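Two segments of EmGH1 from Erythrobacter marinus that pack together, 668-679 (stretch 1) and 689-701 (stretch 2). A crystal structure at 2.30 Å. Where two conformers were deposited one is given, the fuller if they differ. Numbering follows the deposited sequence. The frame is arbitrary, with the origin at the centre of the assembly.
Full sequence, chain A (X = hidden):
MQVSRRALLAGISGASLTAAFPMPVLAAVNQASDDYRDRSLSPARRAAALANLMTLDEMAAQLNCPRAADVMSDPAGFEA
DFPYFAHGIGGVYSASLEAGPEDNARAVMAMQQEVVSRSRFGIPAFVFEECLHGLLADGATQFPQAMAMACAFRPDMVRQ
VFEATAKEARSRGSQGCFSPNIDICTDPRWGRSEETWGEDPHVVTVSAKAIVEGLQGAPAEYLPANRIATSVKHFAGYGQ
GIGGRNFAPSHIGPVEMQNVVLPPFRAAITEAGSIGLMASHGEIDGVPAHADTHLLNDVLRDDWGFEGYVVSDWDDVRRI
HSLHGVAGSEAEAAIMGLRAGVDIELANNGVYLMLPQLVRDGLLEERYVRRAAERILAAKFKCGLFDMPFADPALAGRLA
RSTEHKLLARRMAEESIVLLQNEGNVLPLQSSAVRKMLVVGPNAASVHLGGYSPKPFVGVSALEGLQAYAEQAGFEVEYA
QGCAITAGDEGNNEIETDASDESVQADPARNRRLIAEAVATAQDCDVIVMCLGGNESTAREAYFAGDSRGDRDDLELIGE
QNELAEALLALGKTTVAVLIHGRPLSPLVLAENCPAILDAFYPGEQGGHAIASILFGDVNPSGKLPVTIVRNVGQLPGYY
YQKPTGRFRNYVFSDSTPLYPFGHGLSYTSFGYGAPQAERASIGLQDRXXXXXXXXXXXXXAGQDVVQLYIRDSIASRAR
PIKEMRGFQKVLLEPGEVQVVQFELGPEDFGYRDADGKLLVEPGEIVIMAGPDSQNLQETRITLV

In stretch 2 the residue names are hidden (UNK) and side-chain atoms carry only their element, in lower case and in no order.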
# COMPACT_ATOMS: atom_id res chain seq x y z
N TYR A 668 -18.30 -5.55 31.35
CA TYR A 668 -19.01 -4.94 32.46
C TYR A 668 -18.31 -5.18 33.79
O TYR A 668 -18.69 -4.57 34.79
CB TYR A 668 -20.45 -5.46 32.54
CG TYR A 668 -21.28 -5.09 31.34
CD1 TYR A 668 -20.94 -4.01 30.54
CD2 TYR A 668 -22.41 -5.83 31.00
CE1 TYR A 668 -21.69 -3.67 29.43
CE2 TYR A 668 -23.16 -5.51 29.90
CZ TYR A 668 -22.81 -4.43 29.13
OH TYR A 668 -23.57 -4.11 28.03
N THR A 669 -17.31 -6.05 33.82
CA THR A 669 -16.45 -6.13 34.98
C THR A 669 -15.04 -5.67 34.57
O THR A 669 -14.84 -5.10 33.50
CB THR A 669 -16.50 -7.54 35.57
OG1 THR A 669 -15.87 -7.53 36.87
CG2 THR A 669 -15.83 -8.56 34.66
N SER A 670 -14.06 -5.88 35.45
CA SER A 670 -12.70 -5.44 35.20
C SER A 670 -11.74 -6.56 35.56
O SER A 670 -12.05 -7.41 36.39
CB SER A 670 -12.36 -4.17 35.99
OG SER A 670 -12.26 -4.45 37.38
N PHE A 671 -10.58 -6.55 34.91
CA PHE A 671 -9.60 -7.63 35.01
C PHE A 671 -8.22 -7.07 35.30
O PHE A 671 -7.78 -6.11 34.66
CB PHE A 671 -9.59 -8.46 33.70
CG PHE A 671 -10.92 -9.08 33.36
CD1 PHE A 671 -11.33 -10.27 33.96
CD2 PHE A 671 -11.78 -8.48 32.44
CE1 PHE A 671 -12.56 -10.85 33.67
CE2 PHE A 671 -13.01 -9.05 32.14
CZ PHE A 671 -13.40 -10.24 32.75
N GLY A 672 -7.52 -7.68 36.26
CA GLY A 672 -6.18 -7.27 36.63
C GLY A 672 -5.18 -8.35 36.26
O GLY A 672 -5.32 -9.51 36.66
N TYR A 673 -4.16 -7.94 35.51
CA TYR A 673 -3.22 -8.87 34.89
C TYR A 673 -1.88 -8.80 35.60
O TYR A 673 -1.36 -7.71 35.83
CB TYR A 673 -3.01 -8.53 33.41
CG TYR A 673 -4.11 -9.01 32.51
CD1 TYR A 673 -5.39 -8.45 32.57
CD2 TYR A 673 -3.87 -10.02 31.59
CE1 TYR A 673 -6.40 -8.90 31.73
CE2 TYR A 673 -4.87 -10.46 30.75
CZ TYR A 673 -6.13 -9.92 30.82
OH TYR A 673 -7.09 -10.39 29.98
N GLY A 674 -1.32 -9.97 35.90
CA GLY A 674 0.09 -10.03 36.23
C GLY A 674 0.96 -10.03 34.99
O GLY A 674 0.47 -10.07 33.86
N ALA A 675 2.27 -9.97 35.21
CA ALA A 675 3.24 -10.04 34.13
C ALA A 675 3.41 -11.49 33.68
O ALA A 675 3.22 -12.41 34.48
CB ALA A 675 4.61 -9.49 34.58
N PRO A 676 3.77 -11.72 32.42
CA PRO A 676 4.08 -13.09 31.99
C PRO A 676 5.30 -13.59 32.75
O PRO A 676 6.26 -12.85 32.98
CB PRO A 676 4.35 -12.95 30.49
CG PRO A 676 4.76 -11.50 30.31
CD PRO A 676 3.90 -10.75 31.31
N GLN A 677 5.24 -14.85 33.16
CA GLN A 677 6.32 -15.51 33.88
C GLN A 677 6.78 -16.71 33.07
O GLN A 677 5.99 -17.63 32.82
CB GLN A 677 5.87 -15.97 35.27
CG GLN A 677 5.28 -14.88 36.16
CD GLN A 677 5.43 -15.20 37.64
OE1 GLN A 677 4.44 -15.41 38.35
NE2 GLN A 677 6.67 -15.23 38.11
N ALA A 678 8.03 -16.69 32.64
CA ALA A 678 8.60 -17.83 31.94
C ALA A 678 9.22 -18.77 32.95
O ALA A 678 9.80 -18.32 33.95
CB ALA A 678 9.65 -17.39 30.91
N GLU A 679 9.10 -20.07 32.69
CA GLU A 679 9.62 -21.09 33.60
C GLU A 679 11.14 -21.07 33.65
O GLU A 679 11.73 -21.45 34.67
CB GLU A 679 9.10 -22.46 33.17
CG GLU A 679 9.60 -23.63 34.00
CD GLU A 679 8.84 -24.92 33.70
OE1 GLU A 679 8.39 -25.10 32.55
OE2 GLU A 679 8.68 -25.74 34.63
N UNK A 689 8.95 -23.75 25.85
CA UNK A 689 8.98 -22.93 27.05
C UNK A 689 7.56 -22.72 27.57
O UNK A 689 6.67 -22.31 26.82
c UNK A 689 9.67 -20.60 27.95
c UNK A 689 10.70 -21.06 28.98
c UNK A 689 9.99 -19.19 27.47
c UNK A 689 9.64 -21.58 26.77
N UNK A 690 7.36 -22.97 28.85
CA UNK A 690 6.09 -22.68 29.48
C UNK A 690 6.07 -21.25 30.01
O UNK A 690 7.06 -20.77 30.57
c UNK A 690 5.31 -27.17 33.16
c UNK A 690 5.81 -25.12 30.10
c UNK A 690 4.99 -26.01 31.01
n UNK A 690 4.19 -27.85 32.99
n UNK A 690 6.05 -27.35 34.25
n UNK A 690 5.71 -26.29 32.24
c UNK A 690 5.81 -23.68 30.60
N UNK A 691 4.96 -20.56 29.80
CA UNK A 691 4.76 -19.20 30.28
C UNK A 691 3.37 -19.10 30.90
O UNK A 691 2.40 -19.58 30.32
c UNK A 691 4.92 -18.17 29.14
c UNK A 691 6.34 -18.21 28.58
c UNK A 691 4.61 -16.77 29.65
N UNK A 692 3.28 -18.49 32.09
CA UNK A 692 1.99 -18.33 32.75
C UNK A 692 1.68 -16.85 32.96
O UNK A 692 2.58 -16.01 33.07
o UNK A 692 2.80 -18.37 35.03
c UNK A 692 1.96 -19.04 34.10
N UNK A 693 0.38 -16.55 33.02
CA UNK A 693 -0.14 -15.19 33.17
C UNK A 693 -1.33 -15.27 34.12
O UNK A 693 -2.32 -15.94 33.81
c UNK A 693 -0.60 -14.59 31.83
c UNK A 693 0.48 -14.70 30.78
c UNK A 693 -1.06 -13.14 32.03
N UNK A 694 -1.26 -14.57 35.24
CA UNK A 694 -2.40 -14.50 36.15
C UNK A 694 -3.33 -13.37 35.75
O UNK A 694 -2.89 -12.27 35.38
o UNK A 694 -1.43 -13.05 37.85
c UNK A 694 -1.96 -14.33 37.61
N UNK A 695 -4.63 -13.65 35.81
CA UNK A 695 -5.67 -12.66 35.57
C UNK A 695 -6.73 -12.81 36.66
O UNK A 695 -7.13 -13.93 37.00
c UNK A 695 -6.56 -14.27 33.90
c UNK A 695 -7.51 -11.96 34.02
c UNK A 695 -6.26 -12.81 34.16
N UNK A 696 -7.16 -11.68 37.22
CA UNK A 696 -8.07 -11.65 38.36
C UNK A 696 -9.26 -10.78 37.99
O UNK A 696 -9.09 -9.69 37.43
n UNK A 696 -4.31 -11.59 42.86
n UNK A 696 -4.88 -9.86 41.46
c UNK A 696 -5.24 -10.83 42.30
c UNK A 696 -7.63 -10.24 42.01
n UNK A 696 -6.53 -11.03 42.58
c UNK A 696 -8.31 -10.94 40.83
c UNK A 696 -7.38 -11.10 39.62
N UNK A 697 -10.46 -11.27 38.29
CA UNK A 697 -11.68 -10.47 38.14
C UNK A 697 -11.73 -9.49 39.30
O UNK A 697 -12.01 -9.86 40.44
n UNK A 697 -15.21 -11.33 37.42
c UNK A 697 -14.18 -10.61 37.83
o UNK A 697 -14.25 -9.39 37.98
c UNK A 697 -12.91 -11.37 38.10
N UNK A 698 -11.43 -8.23 39.02
CA UNK A 698 -11.35 -7.19 40.03
C UNK A 698 -12.62 -6.35 40.11
O UNK A 698 -12.62 -5.28 40.70
o UNK A 698 -10.42 -5.60 38.50
c UNK A 698 -8.88 -7.08 39.58
c UNK A 698 -10.16 -6.27 39.73
N UNK A 699 -13.70 -6.81 39.49
CA UNK A 699 -14.96 -6.08 39.53
C UNK A 699 -16.03 -6.90 40.22
O UNK A 699 -15.72 -7.83 40.97
N UNK A 700 -17.29 -6.58 39.95
CA UNK A 700 -18.38 -7.06 40.79
C UNK A 700 -19.36 -7.98 40.07
O UNK A 700 -20.43 -8.26 40.61
c UNK A 700 -19.95 -5.07 40.38
o UNK A 700 -20.63 -4.11 40.80
c UNK A 700 -19.13 -5.87 41.41
o UNK A 700 -19.92 -5.38 39.17
N UNK A 701 -19.04 -8.45 38.86
CA UNK A 701 -19.85 -9.47 38.21
C UNK A 701 -18.95 -10.40 37.43
O UNK A 701 -17.84 -10.04 37.03
n UNK A 701 -22.58 -7.02 35.53
n UNK A 701 -23.87 -5.25 36.28
c UNK A 701 -20.91 -8.88 37.27
c UNK A 701 -23.72 -6.34 35.53
c UNK A 701 -20.42 -7.80 36.36
n UNK A 701 -24.73 -6.76 34.77
c UNK A 701 -21.41 -6.67 36.31
O HOH W 1 1.23 -13.59 35.88
O HOH W 2 1.69 -16.20 36.37
O HOH W 3 9.46 -24.58 30.41

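Position 689 carries four carbons, forked at the second, one branch end 3.9 Å from Ala 678 CB; a fork one carbon beyond CB makes it Leu 689.

Position 690 has three carbons, a nitrogen, then a carbon bearing two more nitrogens, a guanidinium: Arg 690. Its NE lies 2.9 Å from Glu 679 OE1 and its NH2 3.1 Å from Glu 679 OE2, a salt bridge at the guanidinium's edge with near-linear N-H...O angles (169° and 179°).

At 691 CB bears two carbons, one 3.9 Å from Pro 676 CB and the other 4.1 Å from Ala 678 CB: Val 691, with CG1 and CG2 respectively.

Position 692 has one carbon and one oxygen, the oxygen 3.9 Å from Gln 677 CB: Ser 692.

At 693 CB again carries two carbons, one near the Tyr 673 ring, the other near Pro 676: Val 693. Its CG1 is 4.2 Å from Tyr 673 CD2, its CG2 4.3 Å from Pro 676 CB.

Position 694 repeats one carbon and one oxygen: Ser 694. An ideal CB on Gly 674 would sit 2.7 Å from Ser 694 OG, a clash that glycine avoids.

Position 695, three carbons branched at CB, places one methyl over a face of the Tyr 673 ring: Val 695. CG2 is 4.2 Å from that ring's centroid, 20° off the normal, a CH-pi contact.

Position 696 ends in a second guanidinium: Arg 696. Its backbone O accepts from Gly 672 N at 2.8 Å.

Position 697 has two carbons, the second bearing one oxygen and one nitrogen: Asn 697. Thr 669 OG1 donates to Asn 697 OD1 at 2.7 Å.

At 698 CB carries an oxygen and a carbon: Thr 698. Its OG1 and Ser 670 OG form a very short hydrogen bond, 2.4 Å.

Position 699 has no side chain: Gly 699. An ideal CB would lie 2.3 Å from Thr 669 OG1, a clash.

Position 700, two carbons with two oxygens on the second, is Asp 700.

Position 701 shows a third guanidinium: Arg 701. Its NE lies 4.0 Å from Tyr 668 CB.

The contact is antiparallel pairing in two ladders, their register shifted by one between Tyr 673 and Gln 677. Reciprocal backbone bonds secure each, including Arg 696 N to Gly 672 O and Ser 692 N to Gln 677 O, both 2.9 Å. Water 1 accepts from Ser 694 N and donates to Ala 675 O. Phe 671, Tyr 673 and Ala 678 share one face with Val 691 and Val 695, adding apolar packing.

Stretch 2 (689-701) LRVSVSVRNTGDR
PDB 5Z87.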